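Local structure of CRISPR-associated endonuclease/helicase Cas3 (Thermus thermophilus HB8, 3SK9) at residues Pro22-Leu27 and Tyr221-Arg226; Ala28-Thr33 and Val71-Leu76. The protein cuts single-stranded DNA in CRISPR antiviral defence through its N-terminal HD nuclease domain, the part described here, with help from transition-metal ions. One frame throughout, in Å; residues are numbered along the deposited sequence.

Contact 1: Pro22-Leu27 and Tyr221-Arg226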
ATOM      1  N   PRO A  22      15.128  10.711   6.026  1.00 29.67           N
ATOM      2  CA  PRO A  22      15.128  11.955   5.232  1.00 34.69           C
ATOM      3  C   PRO A  22      15.517  11.770   3.759  1.00 31.19           C
ATOM      4  O   PRO A  22      15.182  12.567   2.892  1.00 29.30           O
ATOM      5  CB  PRO A  22      16.193  12.810   5.926  1.00 39.81           C
ATOM      6  CG  PRO A  22      16.318  12.246   7.284  1.00 41.73           C
ATOM      7  CD  PRO A  22      16.042  10.783   7.176  1.00 37.55           C
ATOM      8  N   PHE A  23      16.249  10.717   3.454  1.00 23.28           N
ATOM      9  CA  PHE A  23      16.655  10.492   2.084  1.00 22.99           C
ATOM     10  C   PHE A  23      15.747   9.489   1.337  1.00 28.70           C
ATOM     11  O   PHE A  23      16.095   9.047   0.239  1.00 27.33           O
ATOM     12  CB  PHE A  23      18.137  10.024   2.053  1.00 21.85           C
ATOM     13  CG  PHE A  23      19.090  11.039   2.659  1.00 22.00           C
ATOM     14  CD1 PHE A  23      19.435  12.169   1.949  1.00 29.42           C
ATOM     15  CD2 PHE A  23      19.566  10.883   3.953  1.00 24.63           C
ATOM     16  CE1 PHE A  23      20.273  13.129   2.493  1.00 22.68           C
ATOM     17  CE2 PHE A  23      20.422  11.831   4.514  1.00 26.66           C
ATOM     18  CZ  PHE A  23      20.788  12.955   3.765  1.00 24.07           C
ATOM     19  N   HIS A  24      14.591   9.137   1.931  1.00 23.37           N
ATOM     20  CA  HIS A  24      13.685   8.126   1.324  1.00 20.64           C
ATOM     21  C   HIS A  24      12.302   8.767   1.197  1.00 21.53           C
ATOM     22  O   HIS A  24      11.584   8.913   2.182  1.00 22.07           O
ATOM     23  CB  HIS A  24      13.642   6.893   2.234  1.00 20.65           C
ATOM     24  CG  HIS A  24      13.003   5.680   1.613  1.00 22.35           C
ATOM     25  ND1 HIS A  24      13.357   5.199   0.372  1.00 23.65           N
ATOM     26  CD2 HIS A  24      12.103   4.798   2.117  1.00 22.15           C
ATOM     27  CE1 HIS A  24      12.673   4.100   0.111  1.00 22.38           C
ATOM     28  NE2 HIS A  24      11.886   3.840   1.149  1.00 20.66           N
ATOM     29  N   PRO A  25      11.970   9.252   0.007  1.00 19.93           N
ATOM     30  CA  PRO A  25      10.660   9.880  -0.136  1.00 19.13           C
ATOM     31  C   PRO A  25       9.525   8.875   0.155  1.00 17.71           C
ATOM     32  O   PRO A  25       9.677   7.682  -0.167  1.00 17.76           O
ATOM     33  CB  PRO A  25      10.637  10.294  -1.635  1.00 18.77           C
ATOM     34  CG  PRO A  25      12.094  10.544  -1.989  1.00 18.84           C
ATOM     35  CD  PRO A  25      12.860   9.490  -1.163  1.00 20.16           C
ATOM     36  N   LEU A  26       8.399   9.366   0.657  1.00 16.17           N
ATOM     37  CA  LEU A  26       7.224   8.530   0.882  1.00 14.55           C
ATOM     38  C   LEU A  26       6.871   7.845  -0.442  1.00 20.91           C
ATOM     39  O   LEU A  26       6.544   6.660  -0.454  1.00 17.60           O
ATOM     40  CB  LEU A  26       6.050   9.381   1.342  1.00 17.79           C
ATOM     41  CG  LEU A  26       4.732   8.621   1.595  1.00 17.48           C
ATOM     42  CD1 LEU A  26       4.947   7.452   2.530  1.00 20.42           C
ATOM     43  CD2 LEU A  26       3.721   9.621   2.200  1.00 22.99           C
ATOM     44  N   LEU A  27       6.933   8.567  -1.571  1.00 17.82           N
ATOM     45  CA  LEU A  27       6.517   7.941  -2.841  1.00 23.23           C
ATOM     46  C   LEU A  27       7.390   6.725  -3.185  1.00 18.10           C
ATOM     47  O   LEU A  27       6.894   5.728  -3.746  1.00 19.25           O
ATOM     48  CB  LEU A  27       6.607   8.949  -3.997  1.00 23.87           C
ATOM     49  CG  LEU A  27       6.253   8.398  -5.370  1.00 23.64           C
ATOM     50  CD1 LEU A  27       4.811   7.899  -5.461  1.00 16.57           C
ATOM     51  CD2 LEU A  27       6.535   9.511  -6.408  1.00 24.18           C
ATOM     52  N   TYR A 221      17.780   3.158   1.006  1.00 21.79           N
ATOM     53  CA  TYR A 221      17.354   4.555   0.903  1.00 25.06           C
ATOM     54  C   TYR A 221      18.200   5.253  -0.141  1.00 27.73           C
ATOM     55  O   TYR A 221      19.356   4.854  -0.344  1.00 28.81           O
ATOM     56  CB  TYR A 221      17.519   5.283   2.237  1.00 25.08           C
ATOM     57  CG  TYR A 221      16.782   4.676   3.411  1.00 26.61           C
ATOM     58  CD1 TYR A 221      15.488   4.127   3.267  1.00 27.06           C
ATOM     59  CD2 TYR A 221      17.364   4.640   4.671  1.00 24.73           C
ATOM     60  CE1 TYR A 221      14.809   3.583   4.360  1.00 26.01           C
ATOM     61  CE2 TYR A 221      16.675   4.100   5.773  1.00 27.23           C
ATOM     62  CZ  TYR A 221      15.396   3.580   5.603  1.00 26.99           C
ATOM     63  OH  TYR A 221      14.726   3.039   6.689  1.00 27.22           O
ATOM     64  N   GLY A 222      17.624   6.249  -0.832  1.00 24.11           N
ATOM     65  CA  GLY A 222      18.376   7.097  -1.742  1.00 27.73           C
ATOM     66  C   GLY A 222      18.108   6.876  -3.223  1.00 32.29           C
ATOM     67  O   GLY A 222      18.831   7.409  -4.095  1.00 29.54           O
ATOM     68  N   ARG A 223      17.057   6.120  -3.530  1.00 24.64           N
ATOM     69  CA  ARG A 223      16.666   5.896  -4.921  1.00 21.36           C
ATOM     70  C   ARG A 223      15.646   6.977  -5.213  1.00 21.40           C
ATOM     71  O   ARG A 223      14.797   7.277  -4.374  1.00 24.98           O
ATOM     72  CB  ARG A 223      16.083   4.475  -5.151  1.00 18.43           C
ATOM     73  CG  ARG A 223      17.188   3.372  -5.038  1.00 21.39           C
ATOM     74  CD  ARG A 223      16.661   1.959  -4.907  1.00 20.02           C
ATOM     75  NE  ARG A 223      16.028   1.814  -3.608  1.00 20.54           N
ATOM     76  CZ  ARG A 223      14.748   1.532  -3.409  1.00 23.22           C
ATOM     77  NH1 ARG A 223      13.939   1.264  -4.447  1.00 20.47           N
ATOM     78  NH2 ARG A 223      14.296   1.477  -2.140  1.00 20.61           N
ATOM     79  N   ASP A 224      15.703   7.546  -6.417  1.00 24.08           N
ATOM     80  CA  ASP A 224      14.841   8.670  -6.768  1.00 24.77           C
ATOM     81  C   ASP A 224      13.606   8.204  -7.507  1.00 26.56           C
ATOM     82  O   ASP A 224      13.707   7.766  -8.656  1.00 27.87           O
ATOM     83  CB  ASP A 224      15.645   9.665  -7.654  1.00 32.35           C
ATOM     84  CG  ASP A 224      14.821  10.888  -8.101  1.00 34.33           C
ATOM     85  OD1 ASP A 224      15.406  11.723  -8.834  1.00 40.12           O
ATOM     86  OD2 ASP A 224      13.606  11.033  -7.761  1.00 30.15           O
ATOM     87  N   PRO A 225      12.420   8.343  -6.872  1.00 22.91           N
ATOM     88  CA  PRO A 225      11.188   7.844  -7.467  1.00 21.39           C
ATOM     89  C   PRO A 225      10.691   8.677  -8.661  1.00 23.45           C
ATOM     90  O   PRO A 225       9.767   8.270  -9.337  1.00 27.78           O
ATOM     91  CB  PRO A 225      10.188   7.895  -6.294  1.00 23.67           C
ATOM     92  CG  PRO A 225      10.658   9.055  -5.456  1.00 22.28           C
ATOM     93  CD  PRO A 225      12.186   8.906  -5.513  1.00 19.05           C
ATOM     94  N   ARG A 226      11.306   9.815  -8.942  1.00 28.60           N
ATOM     95  CA  ARG A 226      10.924  10.564 -10.143  1.00 26.79           C
ATOM     96  C   ARG A 226      11.460   9.900 -11.412  1.00 35.71           C
ATOM     97  O   ARG A 226      11.040  10.242 -12.512  1.00 40.61           O
ATOM     98  CB  ARG A 226      11.452  11.986 -10.079  1.00 33.87           C
ATOM     99  CG  ARG A 226      10.827  12.845  -8.977  1.00 32.63           C
ATOM    100  CD  ARG A 226      11.544  14.183  -8.905  1.00 29.27           C
ATOM    101  NE  ARG A 226      12.907  14.000  -8.413  1.00 37.63           N
ATOM    102  CZ  ARG A 226      13.872  14.906  -8.533  1.00 53.39           C
ATOM    103  NH1 ARG A 226      13.620  16.064  -9.138  1.00 66.25           N
ATOM    104  NH2 ARG A 226      15.090  14.661  -8.050  1.00 46.64           N
TER
HETATM  105  O   HOH W   1      14.794   6.223  -1.812  1.00 29.27           O
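A single water ties His24 to the backbone of Gly222 and Arg223 in the facing loop. The water lies at the edge of the imidazole, in its plane, 2.8 Å from ND1 of His24. It accepts from the N of Gly222, a residue whose phi of 108° would jam a CB against the preceding carbonyl O, and it donates to the O of Arg223. With CG of His24 anti to the backbone N (chi1 -168°), that atom comes 3.4 Å from CD1 of Tyr221, which lies over one face of the imidazole, offset toward the rim; the ring planes are inclined at 46°. The Arg223 side chain runs beside that of His24 in the same direction, with NH2 3.8 Å from CE1 of His24; its NE is bonded to the O of Pro220. Further along, the contact turns apolar. CG of Pro25, the N-cap residue of helix 26-43, meets CD of Pro225 at 3.9 Å, and CD2 of Leu27 lies 4.0 Å from CB of Pro225. The contact thus joins the loop between helices 196-213 and 230-246 to the N-terminal end of helix 26-43 in the HD nuclease domain, with His24 next to metal-binding His29. The in-plane water and Tyr221 would limit the rotation of the His24 ring, and with Arg223 NH2 paired to Asp32 the loop is held against the lead-in to the helix, beside the metal site.

Contact 2: Ala28-Thr33 and Val71-Leu76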
ATOM      1  N   ALA A  28       8.691   6.803  -2.865  1.00 18.47           N
ATOM      2  CA  ALA A  28       9.602   5.681  -3.087  1.00 15.98           C
ATOM      3  C   ALA A  28       9.152   4.482  -2.256  1.00 20.42           C
ATOM      4  O   ALA A  28       9.146   3.348  -2.746  1.00 18.51           O
ATOM      5  CB  ALA A  28      11.025   6.061  -2.739  1.00 18.49           C
ATOM      6  N   HIS A  29       8.791   4.720  -0.995  1.00 16.80           N
ATOM      7  CA  HIS A  29       8.341   3.643  -0.141  1.00 18.97           C
ATOM      8  C   HIS A  29       7.040   3.059  -0.682  1.00 21.72           C
ATOM      9  O   HIS A  29       6.838   1.853  -0.664  1.00 17.62           O
ATOM     10  CB  HIS A  29       8.133   4.135   1.289  1.00 21.51           C
ATOM     11  CG  HIS A  29       7.638   3.061   2.205  1.00 21.33           C
ATOM     12  ND1 HIS A  29       8.400   1.971   2.546  1.00 28.78           N
ATOM     13  CD2 HIS A  29       6.443   2.893   2.822  1.00 30.33           C
ATOM     14  CE1 HIS A  29       7.703   1.174   3.339  1.00 29.55           C
ATOM     15  NE2 HIS A  29       6.512   1.712   3.525  1.00 27.43           N
ATOM     16  N   MET A  30       6.144   3.907  -1.169  1.00 15.06           N
ATOM     17  CA  MET A  30       4.849   3.398  -1.697  1.00 14.72           C
ATOM     18  C   MET A  30       5.064   2.551  -2.951  1.00 18.82           C
ATOM     19  O   MET A  30       4.450   1.482  -3.138  1.00 17.97           O
ATOM     20  CB  MET A  30       3.872   4.571  -1.995  1.00 17.88           C
ATOM     21  CG  MET A  30       3.297   5.315  -0.738  1.00 24.07           C
ATOM     22  SD  MET A  30       2.530   6.928  -1.239  1.00 28.85           S
ATOM     23  CE  MET A  30       1.141   6.349  -2.201  1.00 44.38           C
ATOM     24  N   LEU A  31       5.967   2.987  -3.817  1.00 18.68           N
ATOM     25  CA  LEU A  31       6.209   2.215  -5.038  1.00 18.75           C
ATOM     26  C   LEU A  31       6.953   0.904  -4.723  1.00 17.91           C
ATOM     27  O   LEU A  31       6.697  -0.152  -5.376  1.00 20.59           O
ATOM     28  CB  LEU A  31       6.980   3.039  -6.053  1.00 16.37           C
ATOM     29  CG  LEU A  31       6.231   4.205  -6.694  1.00 18.03           C
ATOM     30  CD1 LEU A  31       7.222   5.087  -7.495  1.00 19.83           C
ATOM     31  CD2 LEU A  31       5.090   3.710  -7.586  1.00 20.10           C
ATOM     32  N   ASP A  32       7.840   0.943  -3.729  1.00 17.32           N
ATOM     33  CA  ASP A  32       8.540  -0.287  -3.309  1.00 19.55           C
ATOM     34  C   ASP A  32       7.521  -1.317  -2.787  1.00 20.32           C
ATOM     35  O   ASP A  32       7.662  -2.519  -3.036  1.00 17.33           O
ATOM     36  CB  ASP A  32       9.528  -0.019  -2.157  1.00 18.11           C
ATOM     37  CG  ASP A  32      10.757   0.799  -2.613  1.00 18.42           C
ATOM     38  OD1 ASP A  32      10.960   0.888  -3.835  1.00 22.03           O
ATOM     39  OD2 ASP A  32      11.473   1.313  -1.735  1.00 20.65           O
ATOM     40  N   THR A  33       6.575  -0.821  -1.995  1.00 17.12           N
ATOM     41  CA  THR A  33       5.532  -1.679  -1.390  1.00 16.40           C
ATOM     42  C   THR A  33       4.696  -2.299  -2.499  1.00 17.28           C
ATOM     43  O   THR A  33       4.377  -3.482  -2.491  1.00 17.87           O
ATOM     44  CB  THR A  33       4.633  -0.851  -0.404  1.00 17.52           C
ATOM     45  OG1 THR A  33       5.470  -0.342   0.651  1.00 18.43           O
ATOM     46  CG2 THR A  33       3.511  -1.748   0.220  1.00 17.62           C
ATOM     47  N   VAL A  71      -2.235  -1.809  -2.338  1.00 17.15           N
ATOM     48  CA  VAL A  71      -1.329  -2.139  -1.229  1.00 15.00           C
ATOM     49  C   VAL A  71      -0.220  -1.068  -1.125  1.00 16.97           C
ATOM     50  O   VAL A  71       0.303  -0.768  -0.025  1.00 16.95           O
ATOM     51  CB  VAL A  71      -0.737  -3.527  -1.505  1.00 22.25           C
ATOM     52  CG1 VAL A  71       0.543  -3.747  -0.754  1.00 28.90           C
ATOM     53  CG2 VAL A  71      -1.854  -4.616  -1.172  1.00 24.88           C
ATOM     54  N   GLY A  72       0.147  -0.514  -2.262  1.00 19.72           N
ATOM     55  CA  GLY A  72       1.125   0.580  -2.225  1.00 22.85           C
ATOM     56  C   GLY A  72       0.670   1.783  -1.388  1.00 22.57           C
ATOM     57  O   GLY A  72       1.491   2.646  -1.037  1.00 24.52           O
ATOM     58  N   LEU A  73      -0.621   1.881  -1.098  1.00 19.67           N
ATOM     59  CA  LEU A  73      -1.133   3.077  -0.400  1.00 19.93           C
ATOM     60  C   LEU A  73      -1.153   2.870   1.103  1.00 20.55           C
ATOM     61  O   LEU A  73      -1.641   3.745   1.822  1.00 19.93           O
ATOM     62  CB  LEU A  73      -2.541   3.423  -0.867  1.00 24.08           C
ATOM     63  CG  LEU A  73      -2.679   3.543  -2.401  1.00 25.76           C
ATOM     64  CD1 LEU A  73      -4.135   3.613  -2.725  1.00 33.79           C
ATOM     65  CD2 LEU A  73      -1.926   4.751  -2.902  1.00 27.94           C
ATOM     66  N   HIS A  74      -0.638   1.740   1.590  1.00 16.76           N
ATOM     67  CA  HIS A  74      -0.647   1.439   3.047  1.00 17.98           C
ATOM     68  C   HIS A  74      -0.143   2.613   3.895  1.00 24.98           C
ATOM     69  O   HIS A  74      -0.684   2.870   4.961  1.00 23.12           O
ATOM     70  CB  HIS A  74       0.230   0.180   3.280  1.00 17.03           C
ATOM     71  CG  HIS A  74       0.275  -0.360   4.688  1.00 23.99           C
ATOM     72  ND1 HIS A  74       1.241   0.022   5.598  1.00 28.44           N
ATOM     73  CD2 HIS A  74      -0.465  -1.315   5.307  1.00 29.43           C
ATOM     74  CE1 HIS A  74       1.100  -0.679   6.712  1.00 29.24           C
ATOM     75  NE2 HIS A  74       0.062  -1.488   6.569  1.00 26.29           N
ATOM     76  N   ASP A  75       0.913   3.301   3.455  1.00 18.96           N
ATOM     77  CA  ASP A  75       1.496   4.370   4.292  1.00 18.80           C
ATOM     78  C   ASP A  75       1.119   5.752   3.799  1.00 19.29           C
ATOM     79  O   ASP A  75       1.806   6.729   4.118  1.00 20.52           O
ATOM     80  CB  ASP A  75       3.043   4.232   4.391  1.00 19.44           C
ATOM     81  CG  ASP A  75       3.484   3.176   5.421  1.00 27.47           C
ATOM     82  OD1 ASP A  75       2.640   2.427   6.006  1.00 27.21           O
ATOM     83  OD2 ASP A  75       4.708   3.099   5.653  1.00 30.50           O
ATOM     84  N   LEU A  76       0.034   5.852   3.040  1.00 19.15           N
ATOM     85  CA  LEU A  76      -0.419   7.149   2.568  1.00 17.92           C
ATOM     86  C   LEU A  76      -0.734   8.101   3.756  1.00 22.01           C
ATOM     87  O   LEU A  76      -0.581   9.335   3.658  1.00 22.46           O
ATOM     88  CB  LEU A  76      -1.659   6.986   1.680  1.00 17.70           C
ATOM     89  CG  LEU A  76      -2.166   8.316   1.135  1.00 20.29           C
ATOM     90  CD1 LEU A  76      -1.095   8.903   0.212  1.00 22.76           C
ATOM     91  CD2 LEU A  76      -3.516   8.117   0.364  1.00 22.63           C
TER
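Met30, Thr33 and Gly72 bury the most surface where helix 26-43 meets the turns of Val71-Leu76. Gly72 comes closest to the helix backbone, its CA 4.7 Å from that of Met30; a CB here would sit tightly against the O of Met30, so the close approach suits glycine. Met30 lays its CB and CG against the carbonyl of Gly72, with CB 3.2 Å from Gly72 O. Its chain then bends at chi3 (67°), bringing CE to 3.5 Å from CD2 of Leu73, with CD1 of Leu76 a little further off. On the next turn of the helix Thr33 turns its two branches to different tasks. CG2, anti to the backbone N, packs 3.7 Å from CG1 of Val71, the two side chains crossing at about a right angle; OG1 donates to the O of His29, which also accepts from Thr33 N on the opposite face of its plane. OG1 also lies over one face of the His29 ring. Beyond this packing stand three metal-binding residues: His29 and the adjacent His74-Asp75, the His-Asp pair that gives HD domains their name. NE2 of His29 is hydrogen-bonded to OD1 of Asp210, the fourth, and lies 3.1 Å from OD2 of Asp75, itself salt-bridged to Lys78; ND1 of His74 donates to Asp75 OD1 at 2.8 Å. The packing is consistent with holding helix and turn at a spacing that gathers these metal-binding groups.

Both contacts use helix 26-43: contact 1 its N-terminal end and the residues leading into it, contact 2 the turns that follow. Contact 2 is fully buried near the centre of the chain and is nested in sequence inside the loop that contact 1 closes; contact 1 is partly buried, further out, and brings in the connection between helices 196-213 and 230-246. The chemistry follows: water, proline and ring packing outside, apolar and backbone packing beside a largely buried cluster of histidines and carboxylates inside. The two are joined directly, through the Arg223-Asp32 pair and through His24, which packs on His29 next to the metal site.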